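Mannosephosphate isomerase, putative (Archaeoglobus fulgidus, PDB 1ZX5) probably catalyses the zinc-dependent interconversion of D-mannose 6-phosphate and D-fructose 6-phosphate, as a type 1 mannose-6-phosphate isomerase. Local coordinates at residues A[119-125]-A[180-186]; A[70-74]-A[276-280]; A[254-258]-A[268-272]; A[128-134]-A[154-160]. One frame throughout, in Å; residues are numbered along the deposited sequence.

Contact 1 is the most central: two neighbouring strands of the six-stranded sheet, joined by regular main-chain bonds and apolar faces. Contacts 2 and 4 are also buried, though their centres lie about 19 Å from that of the chain, on opposite sides. Contact 4 pairs two strands of a three-stranded sheet, with a beta bulge in the register, and its Lys154 reaches the bound beta-L-fructofuranose; Leu181 of contact 1 packs on Lys128 and Ala129. Contact 2 joins helix 61-73 to the end of strand 274-277 by main-chain hydrogen bonds, a serine-glutamate bond and leucine packing. Contact 3, partly exposed, relies on a tyrosine-aspartate bond and an aromatic pair; its Ala255 meets Phe124 of contact 1.

Contact 1. Residues A[119-125]-A[180-186]; sequences SAWLVFN and GLRVLEV
Strands 119-123 and 181-186 run antiparallel, their axes 4.5 Å apart at closest approach and their directions at 146°. Ala120 pairs with Val186 and Leu122 with Leu184 as hydrogen-bonded pairs; Trp121 with Glu185 and Val123 with Val183 are the non-hydrogen-bonded pairs, the last with CA atoms 4.2 Å apart. Main-chain bonds follow this register: Ala120 N to Val186 O 2.8 Å, Val186 N to Ala120 O 2.9 Å, Leu122 N to Leu184 O 2.8 Å, Leu184 N to Leu122 O 2.7 Å and Phe124 N to Arg182 O 2.8 Å. Beyond the strand, the p rotamer of Asn125 continues the ladder with its amide: OD1 accepts from Arg182 N and ND2 donates to Gly180 O, both at 2.9 Å.

On the face of Trp121, Val123, Val183 and Glu185, Glu185 CG sits 3.7 Å from the centroid of the Trp121 five-membered ring, a CH-pi contact, while Trp121 CB meets Val183 CG2 at 3.8 Å. On the other face, Leu122 CB lies 4.2 Å from Leu184 CB; past the strand end, Phe124 (chi1 m) brings CE2 3.6 Å from Leu184 CB.

Gly180, with positive phi, and Leu181 form a G1 beta bulge opposite Ala92. The face of Leu122, Leu184 and Val186 packs on strands 230-237 and 291-298 of a second sheet, consistent with the cupin-type beta architecture of the family.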
# COMPACT_ATOMS: atom_id res chain seq x y z
N SER A 119 -0.66 -2.61 7.40
CA SER A 119 -1.05 -1.94 6.17
C SER A 119 -2.40 -1.23 6.22
O SER A 119 -3.30 -1.59 6.99
CB SER A 119 -1.01 -2.91 4.99
OG SER A 119 -1.94 -3.93 5.19
N ALA A 120 -2.50 -0.20 5.39
CA ALA A 120 -3.71 0.55 5.18
C ALA A 120 -4.12 0.37 3.71
O ALA A 120 -3.29 0.49 2.80
CB ALA A 120 -3.49 2.02 5.54
N TRP A 121 -5.39 0.07 3.50
CA TRP A 121 -5.93 -0.23 2.17
C TRP A 121 -6.90 0.87 1.80
O TRP A 121 -7.69 1.31 2.63
CB TRP A 121 -6.73 -1.53 2.22
CG TRP A 121 -5.93 -2.80 2.28
CD1 TRP A 121 -4.61 -2.95 2.59
CD2 TRP A 121 -6.44 -4.12 2.05
NE1 TRP A 121 -4.25 -4.27 2.53
CE2 TRP A 121 -5.36 -5.02 2.20
CE3 TRP A 121 -7.71 -4.64 1.72
CZ2 TRP A 121 -5.50 -6.41 2.04
CZ3 TRP A 121 -7.86 -6.03 1.56
CH2 TRP A 121 -6.76 -6.89 1.72
N LEU A 122 -6.81 1.33 0.55
CA LEU A 122 -7.80 2.21 -0.05
C LEU A 122 -8.31 1.52 -1.31
O LEU A 122 -7.56 1.26 -2.25
CB LEU A 122 -7.22 3.58 -0.38
CG LEU A 122 -8.21 4.59 -0.99
CD1 LEU A 122 -9.23 5.12 0.04
CD2 LEU A 122 -7.46 5.75 -1.67
N VAL A 123 -9.60 1.23 -1.30
CA VAL A 123 -10.25 0.44 -2.34
C VAL A 123 -10.79 1.41 -3.41
O VAL A 123 -11.18 2.52 -3.09
CB VAL A 123 -11.38 -0.39 -1.66
CG1 VAL A 123 -12.43 -0.84 -2.63
CG2 VAL A 123 -10.78 -1.56 -0.84
N PHE A 124 -10.80 0.98 -4.67
CA PHE A 124 -11.23 1.85 -5.76
C PHE A 124 -12.52 1.44 -6.43
O PHE A 124 -13.02 2.17 -7.27
CB PHE A 124 -10.12 1.99 -6.82
CG PHE A 124 -8.90 2.70 -6.30
CD1 PHE A 124 -8.98 4.03 -5.88
CD2 PHE A 124 -7.69 2.04 -6.21
CE1 PHE A 124 -7.87 4.69 -5.37
CE2 PHE A 124 -6.56 2.69 -5.72
CZ PHE A 124 -6.65 4.03 -5.31
N ASN A 125 -13.07 0.29 -6.08
CA ASN A 125 -14.20 -0.24 -6.82
C ASN A 125 -15.15 -0.99 -5.90
O ASN A 125 -14.98 -0.99 -4.69
CB ASN A 125 -13.71 -1.13 -7.99
CG ASN A 125 -13.14 -2.47 -7.53
OD1 ASN A 125 -12.56 -2.58 -6.44
ND2 ASN A 125 -13.33 -3.50 -8.34
N GLY A 180 -12.02 -9.54 -6.89
CA GLY A 180 -12.58 -8.53 -7.79
C GLY A 180 -12.34 -7.13 -7.26
O GLY A 180 -13.17 -6.24 -7.44
N LEU A 181 -11.19 -6.96 -6.61
CA LEU A 181 -10.91 -5.79 -5.79
C LEU A 181 -9.68 -5.03 -6.27
O LEU A 181 -8.59 -5.61 -6.39
CB LEU A 181 -10.71 -6.21 -4.33
CG LEU A 181 -10.82 -5.13 -3.26
CD1 LEU A 181 -12.28 -4.67 -3.08
CD2 LEU A 181 -10.23 -5.64 -1.95
N ARG A 182 -9.87 -3.74 -6.54
CA ARG A 182 -8.79 -2.83 -6.94
C ARG A 182 -8.46 -1.95 -5.75
O ARG A 182 -9.34 -1.31 -5.19
CB ARG A 182 -9.23 -1.95 -8.11
CG ARG A 182 -9.63 -2.73 -9.34
CD ARG A 182 -10.37 -1.85 -10.30
NE ARG A 182 -10.69 -2.58 -11.52
CZ ARG A 182 -11.33 -2.04 -12.56
NH1 ARG A 182 -11.74 -0.78 -12.54
NH2 ARG A 182 -11.58 -2.78 -13.64
N VAL A 183 -7.18 -1.91 -5.38
CA VAL A 183 -6.82 -1.35 -4.08
C VAL A 183 -5.42 -0.73 -4.10
O VAL A 183 -4.50 -1.20 -4.81
CB VAL A 183 -7.07 -2.42 -2.92
CG1 VAL A 183 -6.52 -3.77 -3.29
CG2 VAL A 183 -6.50 -1.97 -1.57
N LEU A 184 -5.28 0.37 -3.37
CA LEU A 184 -3.99 0.95 -3.05
C LEU A 184 -3.63 0.44 -1.65
O LEU A 184 -4.38 0.67 -0.70
CB LEU A 184 -4.11 2.47 -3.05
CG LEU A 184 -2.91 3.32 -2.61
CD1 LEU A 184 -1.72 3.10 -3.54
CD2 LEU A 184 -3.27 4.79 -2.57
N GLU A 185 -2.48 -0.22 -1.52
CA GLU A 185 -2.05 -0.77 -0.23
C GLU A 185 -0.74 -0.12 0.25
O GLU A 185 0.32 -0.33 -0.34
CB GLU A 185 -1.92 -2.32 -0.29
CG GLU A 185 -3.24 -3.02 -0.63
CD GLU A 185 -3.21 -4.55 -0.55
OE1 GLU A 185 -2.27 -5.15 0.04
OE2 GLU A 185 -4.17 -5.16 -1.09
N VAL A 186 -0.84 0.66 1.32
CA VAL A 186 0.33 1.28 1.92
C VAL A 186 0.71 0.41 3.11
O VAL A 186 -0.09 0.25 4.04
CB VAL A 186 0.06 2.75 2.37
CG1 VAL A 186 1.35 3.38 2.90
CG2 VAL A 186 -0.51 3.56 1.22

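Contact 2. Residues A[70-74]-A[276-280]; sequences DELLG and LVPAS
Residues 70-73 are the last turn of helix 61-73, closed by the bond from Gly74 N to Asp70 O (2.8 Å); Gly74 then leaves helical geometry with phi 62° and psi -122°. Opposite it, strand residues 276-277 are extended, Pro278 keeps phi/psi of -63/150°, and Ala279 and Ser280 turn into helix-like angles. The CA atoms of Leu72 and Pro278 are 4.4 Å apart, those of Gly74 and Ala279 4.9 Å, and those of Glu71 and Ser280 5.7 Å. Ala279 N donates to Leu72 O at 3.2 Å, and Ser280 N makes a weak bond to Glu71 O at 3.4 Å.

Glu71, with chi1 and chi2 both t, extends its carboxylate so that OE2 accepts from Ser280 OG at 2.7 Å; Ser280 is p. Leu72 (m, t) directs CD2 to Pro278 CB at 4.0 Å and to Leu276 CD2 at 4.1 Å. Ala279 CB rests 3.4 Å from Gly74 CA, where a side chain on Gly74 would collide with it.

The Glu71 carboxylate also accepts from Glu3 N and Leu4 N, tying the N-terminal segment to the same spot. The carbonyls of Glu71 and Leu72, in the last helical turn, thus receive backbone NH groups of 279-280, while Leu72 packs on Leu276 and Pro278: polar bonding and apolar packing together join the catalytic-domain helix and the cupin-domain strand.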
# COMPACT_ATOMS: atom_id res chain seq x y z
N ASP A 70 17.63 12.44 5.14
CA ASP A 70 17.19 13.50 6.07
C ASP A 70 16.23 14.48 5.41
O ASP A 70 15.20 14.81 5.97
CB ASP A 70 18.38 14.26 6.67
CG ASP A 70 19.26 13.40 7.57
OD1 ASP A 70 18.89 12.24 7.89
OD2 ASP A 70 20.35 13.88 7.97
N GLU A 71 16.59 14.95 4.21
CA GLU A 71 15.73 15.83 3.42
C GLU A 71 14.40 15.17 3.02
O GLU A 71 13.35 15.81 3.08
CB GLU A 71 16.44 16.35 2.17
CG GLU A 71 15.67 17.49 1.51
CD GLU A 71 16.29 17.99 0.21
OE1 GLU A 71 17.48 17.71 -0.04
OE2 GLU A 71 15.57 18.70 -0.54
N LEU A 72 14.45 13.90 2.62
CA LEU A 72 13.24 13.17 2.28
C LEU A 72 12.30 13.00 3.47
O LEU A 72 11.09 13.22 3.35
CB LEU A 72 13.55 11.80 1.68
CG LEU A 72 13.89 11.68 0.19
CD1 LEU A 72 14.32 10.24 -0.09
CD2 LEU A 72 12.71 12.07 -0.68
N LEU A 73 12.85 12.60 4.61
CA LEU A 73 12.03 12.23 5.76
C LEU A 73 11.62 13.41 6.61
O LEU A 73 10.55 13.37 7.24
CB LEU A 73 12.74 11.18 6.62
CG LEU A 73 12.97 9.79 6.02
CD1 LEU A 73 13.83 8.96 6.97
CD2 LEU A 73 11.66 9.05 5.70
N GLY A 74 12.46 14.45 6.65
CA GLY A 74 12.17 15.64 7.42
C GLY A 74 12.06 15.34 8.90
O GLY A 74 12.99 14.79 9.49
N LEU A 276 6.38 11.60 -5.67
CA LEU A 276 7.07 11.64 -4.38
C LEU A 276 7.44 13.09 -4.02
O LEU A 276 8.12 13.77 -4.79
CB LEU A 276 8.32 10.74 -4.42
CG LEU A 276 9.33 10.78 -3.25
CD1 LEU A 276 8.77 10.12 -2.01
CD2 LEU A 276 10.64 10.07 -3.66
N VAL A 277 6.98 13.54 -2.86
CA VAL A 277 7.22 14.89 -2.40
C VAL A 277 8.14 14.84 -1.17
O VAL A 277 7.72 14.36 -0.12
CB VAL A 277 5.90 15.62 -2.03
CG1 VAL A 277 6.16 17.10 -1.68
CG2 VAL A 277 4.85 15.47 -3.17
N PRO A 278 9.39 15.32 -1.31
CA PRO A 278 10.29 15.37 -0.16
C PRO A 278 9.78 16.31 0.94
O PRO A 278 9.10 17.30 0.65
CB PRO A 278 11.61 15.90 -0.75
CG PRO A 278 11.51 15.64 -2.24
CD PRO A 278 10.03 15.81 -2.55
N ALA A 279 10.12 15.99 2.19
CA ALA A 279 9.79 16.83 3.36
C ALA A 279 10.26 18.27 3.26
O ALA A 279 9.69 19.16 3.90
CB ALA A 279 10.35 16.21 4.62
N SER A 280 11.30 18.51 2.46
CA SER A 280 11.81 19.87 2.25
C SER A 280 10.83 20.78 1.50
O SER A 280 11.06 21.97 1.38
CB SER A 280 13.17 19.84 1.55
OG SER A 280 13.07 19.22 0.28

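Contact 3. Residues A[254-258]-A[268-272]; sequences AAEGY and DLHRG. With EDO (1,2-ethanediol), chain C.
Tyr258 is t (chi2 71°) and Asp268 p, so that Tyr258 OH donates to Asp268 OD2 in a very short bond of 2.5 Å. The Tyr258 edge also points at the face of His270 (chi1 m, chi2 -100°): centroids lie 5.0 Å apart, planes stand at 55°, and Tyr258 CE1 lies 3.7 Å from His270 CE1. Ala254 CB lies 3.8 Å from Leu269 CD2, Leu269 being t, p, and 3.3 Å from His270 O.

In the backbone, the CA atoms of Ala254 and Arg271 are 4.7 Å apart and those of Tyr258 and His270 5.0 Å; Gly272 N donates to Ala254 O at 2.9 Å. Gly257 (98/179°) and Gly272 (97/-2°) adopt angles that suit glycine. Ala255 O accepts from 1,2-ethanediol O2 at 2.9 Å, probably a crystallisation molecule.

Ala255 and Glu256 form a classic beta bulge opposite Lys292. Strand 250-256 lies between 274-277 and 291-298 in a five-stranded sheet; 266-269, bonded through Leu269 to Phe259, edges a four-stranded one, both in the cupin domain.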
# COMPACT_ATOMS: atom_id res chain seq x y z
N ALA A 254 -2.67 9.90 -8.03
CA ALA A 254 -3.81 10.48 -8.76
C ALA A 254 -4.86 9.41 -9.02
O ALA A 254 -4.70 8.59 -9.92
CB ALA A 254 -3.34 11.14 -10.08
N ALA A 255 -5.92 9.41 -8.23
CA ALA A 255 -6.96 8.39 -8.33
C ALA A 255 -7.97 8.68 -9.44
O ALA A 255 -8.39 7.77 -10.14
CB ALA A 255 -7.68 8.22 -6.99
N GLU A 256 -8.38 9.95 -9.56
CA GLU A 256 -9.30 10.42 -10.60
C GLU A 256 -8.89 11.81 -11.02
O GLU A 256 -8.63 12.67 -10.17
CB GLU A 256 -10.75 10.51 -10.08
CG GLU A 256 -11.42 9.17 -9.82
CD GLU A 256 -12.76 9.30 -9.09
OE1 GLU A 256 -13.47 10.31 -9.29
OE2 GLU A 256 -13.09 8.38 -8.30
N GLY A 257 -8.84 12.04 -12.33
CA GLY A 257 -8.67 13.38 -12.88
C GLY A 257 -7.24 13.67 -13.26
O GLY A 257 -6.35 12.84 -13.08
N TYR A 258 -7.02 14.87 -13.79
CA TYR A 258 -5.72 15.33 -14.21
C TYR A 258 -5.33 16.51 -13.32
O TYR A 258 -6.16 17.37 -13.05
CB TYR A 258 -5.80 15.78 -15.67
CG TYR A 258 -4.58 16.54 -16.16
CD1 TYR A 258 -3.37 15.87 -16.37
CD2 TYR A 258 -4.63 17.91 -16.39
CE1 TYR A 258 -2.24 16.54 -16.80
CE2 TYR A 258 -3.50 18.60 -16.84
CZ TYR A 258 -2.31 17.90 -17.04
OH TYR A 258 -1.18 18.55 -17.48
N ASP A 268 2.96 18.01 -13.59
CA ASP A 268 1.59 17.52 -13.62
C ASP A 268 1.52 16.05 -13.25
O ASP A 268 2.55 15.38 -13.13
CB ASP A 268 0.88 17.85 -14.94
CG ASP A 268 1.47 17.12 -16.15
OD1 ASP A 268 2.44 16.36 -16.01
OD2 ASP A 268 0.94 17.32 -17.26
N LEU A 269 0.31 15.56 -13.03
CA LEU A 269 0.12 14.18 -12.62
C LEU A 269 -1.15 13.61 -13.25
O LEU A 269 -2.25 14.15 -13.06
CB LEU A 269 0.07 14.08 -11.08
CG LEU A 269 0.10 12.68 -10.45
CD1 LEU A 269 1.41 11.97 -10.75
CD2 LEU A 269 -0.13 12.78 -8.95
N HIS A 270 -0.99 12.52 -14.00
CA HIS A 270 -2.12 11.85 -14.64
C HIS A 270 -2.68 10.78 -13.73
O HIS A 270 -1.94 10.22 -12.91
CB HIS A 270 -1.67 11.21 -15.96
CG HIS A 270 -1.31 12.20 -17.01
ND1 HIS A 270 -2.17 12.56 -18.03
CD2 HIS A 270 -0.18 12.92 -17.20
CE1 HIS A 270 -1.59 13.46 -18.80
NE2 HIS A 270 -0.38 13.70 -18.32
N ARG A 271 -3.98 10.52 -13.88
CA ARG A 271 -4.66 9.40 -13.24
C ARG A 271 -3.82 8.11 -13.38
O ARG A 271 -3.40 7.78 -14.49
CB ARG A 271 -6.06 9.22 -13.86
CG ARG A 271 -6.73 7.83 -13.67
CD ARG A 271 -8.01 7.71 -14.52
NE ARG A 271 -8.36 6.33 -14.90
CZ ARG A 271 -7.81 5.68 -15.92
NH1 ARG A 271 -8.19 4.43 -16.19
NH2 ARG A 271 -6.88 6.26 -16.69
N GLY A 272 -3.59 7.40 -12.29
CA GLY A 272 -2.84 6.14 -12.36
C GLY A 272 -1.37 6.26 -12.01
O GLY A 272 -0.65 5.25 -11.96
C1 EDO C . -9.30 4.53 -9.85
O1 EDO C . -9.45 3.58 -10.93
C2 EDO C . -7.87 4.46 -9.29
O2 EDO C . -6.99 5.26 -10.08

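Contact 4. Residues A[128-134]-A[154-160]; sequences KAYAGFK and KTLLNTF. With LFR (beta-L-fructofuranose), chain B.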
# COMPACT_ATOMS: atom_id res chain seq x y z
N LYS A 128 -14.90 -7.43 -3.20
CA LYS A 128 -15.00 -8.06 -1.89
C LYS A 128 -13.67 -8.07 -1.16
O LYS A 128 -12.67 -8.58 -1.68
CB LYS A 128 -15.54 -9.48 -2.03
CG LYS A 128 -17.05 -9.55 -2.13
CD LYS A 128 -17.51 -10.79 -2.86
CE LYS A 128 -19.00 -10.99 -2.67
NZ LYS A 128 -19.72 -11.46 -3.91
N ALA A 129 -13.66 -7.49 0.03
CA ALA A 129 -12.53 -7.56 0.93
C ALA A 129 -12.87 -8.52 2.07
O ALA A 129 -14.01 -8.56 2.55
CB ALA A 129 -12.20 -6.18 1.47
N TYR A 130 -11.89 -9.32 2.48
CA TYR A 130 -12.07 -10.29 3.57
C TYR A 130 -11.02 -10.01 4.62
O TYR A 130 -9.85 -9.94 4.29
CB TYR A 130 -11.91 -11.72 3.05
CG TYR A 130 -12.85 -12.07 1.92
CD1 TYR A 130 -14.07 -12.70 2.18
CD2 TYR A 130 -12.51 -11.79 0.59
CE1 TYR A 130 -14.94 -13.04 1.14
CE2 TYR A 130 -13.38 -12.11 -0.46
CZ TYR A 130 -14.59 -12.74 -0.17
OH TYR A 130 -15.45 -13.07 -1.20
N ALA A 131 -11.43 -9.85 5.88
CA ALA A 131 -10.49 -9.50 6.94
C ALA A 131 -10.99 -9.88 8.33
O ALA A 131 -12.05 -9.41 8.77
CB ALA A 131 -10.14 -7.99 6.88
N GLY A 132 -10.22 -10.74 9.01
CA GLY A 132 -10.50 -11.19 10.37
C GLY A 132 -11.51 -12.33 10.40
O GLY A 132 -12.44 -12.35 9.59
N PHE A 133 -11.32 -13.29 11.30
CA PHE A 133 -12.29 -14.38 11.45
C PHE A 133 -13.61 -13.81 11.95
O PHE A 133 -13.62 -12.93 12.82
CB PHE A 133 -11.78 -15.48 12.38
CG PHE A 133 -10.71 -16.33 11.77
CD1 PHE A 133 -10.97 -17.10 10.63
CD2 PHE A 133 -9.43 -16.37 12.33
CE1 PHE A 133 -9.97 -17.89 10.06
CE2 PHE A 133 -8.43 -17.14 11.76
CZ PHE A 133 -8.69 -17.91 10.63
N LYS A 134 -14.71 -14.30 11.39
CA LYS A 134 -16.03 -13.86 11.85
C LYS A 134 -16.48 -14.59 13.12
O LYS A 134 -17.35 -14.10 13.83
CB LYS A 134 -17.07 -13.92 10.72
CG LYS A 134 -17.40 -15.30 10.20
CD LYS A 134 -18.10 -15.18 8.86
CE LYS A 134 -18.67 -16.53 8.44
NZ LYS A 134 -19.11 -16.46 7.01
N LYS A 154 -11.93 -18.10 2.79
CA LYS A 154 -12.58 -16.78 2.82
C LYS A 154 -13.98 -16.84 3.44
O LYS A 154 -14.45 -15.84 3.98
CB LYS A 154 -12.65 -16.15 1.42
CG LYS A 154 -11.32 -16.09 0.66
CD LYS A 154 -11.38 -15.15 -0.57
CE LYS A 154 -12.55 -15.47 -1.52
NZ LYS A 154 -12.58 -16.87 -1.99
N THR A 155 -14.64 -18.01 3.38
CA THR A 155 -15.94 -18.21 4.04
C THR A 155 -15.88 -18.07 5.57
O THR A 155 -16.91 -17.94 6.22
CB THR A 155 -16.61 -19.58 3.70
OG1 THR A 155 -15.76 -20.65 4.11
CG2 THR A 155 -16.92 -19.70 2.20
N LEU A 156 -14.67 -18.09 6.13
CA LEU A 156 -14.49 -18.00 7.59
C LEU A 156 -14.21 -16.56 8.05
O LEU A 156 -14.12 -16.29 9.25
CB LEU A 156 -13.36 -18.93 8.04
CG LEU A 156 -13.48 -20.41 7.63
CD1 LEU A 156 -12.29 -21.21 8.11
CD2 LEU A 156 -14.78 -21.05 8.17
N LEU A 157 -14.11 -15.64 7.09
CA LEU A 157 -13.70 -14.27 7.37
C LEU A 157 -14.85 -13.27 7.24
O LEU A 157 -15.82 -13.53 6.53
CB LEU A 157 -12.55 -13.85 6.42
CG LEU A 157 -11.28 -14.70 6.30
CD1 LEU A 157 -10.25 -13.98 5.44
CD2 LEU A 157 -10.70 -15.04 7.65
N ASN A 158 -14.73 -12.12 7.91
CA ASN A 158 -15.65 -11.00 7.66
C ASN A 158 -15.56 -10.64 6.18
O ASN A 158 -14.47 -10.45 5.65
CB ASN A 158 -15.32 -9.77 8.50
CG ASN A 158 -15.31 -10.05 10.00
OD1 ASN A 158 -14.33 -9.74 10.69
ND2 ASN A 158 -16.41 -10.61 10.51
N THR A 159 -16.72 -10.59 5.53
CA THR A 159 -16.82 -10.27 4.11
C THR A 159 -17.35 -8.85 3.97
O THR A 159 -18.36 -8.49 4.56
CB THR A 159 -17.74 -11.27 3.39
OG1 THR A 159 -17.23 -12.58 3.60
CG2 THR A 159 -17.80 -10.98 1.87
N PHE A 160 -16.64 -8.03 3.19
CA PHE A 160 -17.03 -6.66 2.99
C PHE A 160 -17.28 -6.42 1.53
O PHE A 160 -16.38 -6.58 0.70
CB PHE A 160 -15.94 -5.72 3.48
CG PHE A 160 -15.63 -5.89 4.94
CD1 PHE A 160 -16.37 -5.20 5.90
CD2 PHE A 160 -14.60 -6.73 5.35
CE1 PHE A 160 -16.08 -5.34 7.26
CE2 PHE A 160 -14.31 -6.88 6.69
CZ PHE A 160 -15.05 -6.19 7.65
C1 LFR B . -9.45 -20.07 -1.04
C2 LFR B . -9.51 -19.26 -2.35
C3 LFR B . -8.25 -19.50 -3.18
C4 LFR B . -8.68 -20.18 -4.46
C5 LFR B . -10.19 -20.33 -4.38
C6 LFR B . -10.89 -19.66 -5.56
O1 LFR B . -9.40 -19.27 0.15
O2 LFR B . -9.69 -17.84 -2.11
O3 LFR B . -7.61 -18.28 -3.55
O4 LFR B . -8.03 -21.45 -4.52
O5 LFR B . -10.62 -19.76 -3.12
O6 LFR B . -12.23 -20.14 -5.77
O HOH W 1 -19.81 -13.58 5.66
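Lys154 lies along the Tyr130 ring, its CD over one face and 3.9 Å from the centroid, and sends NZ on to O2 of the bound beta-L-fructofuranose at 3.1 Å; NZ also forms a salt bridge with Asp152. Leu157 CD1 tucks against Tyr130 CB (3.7 Å), while Leu157 CD2 fits against Phe133 CD1 (3.6 Å), so that Leu157 fills the gap between the two aromatics. On the face of Ala129 and Phe160, opposite Tyr130 and Thr159, the Phe160 ring turns its edge to Ala129 O and Ala131 O, and Phe160 CE2 lies 4.3 Å from Ala131 CB.

The pairing is antiparallel, with Ala129 N to Phe160 O at 2.9 Å, Phe160 N to Ala129 O at 2.8 Å and Ala131 N to Asn158 O at 3.1 Å. At Gly132 the chain turns a corner and the register slips by one, a beta bulge; pairing resumes with Asn158 N to Gly132 O at 2.8 Å and Lys134 N to Leu156 O at 3.0 Å. Lys134 NZ reaches back to Thr155 O at 2.8 Å.

Strand 128-131 is central in its sheet, between 157-161 and 176-179; Phe133 and Leu156 abut Leu142 of helix 139-146, and Phe160 meets Phe168 of strand 167-170 edge-to-face.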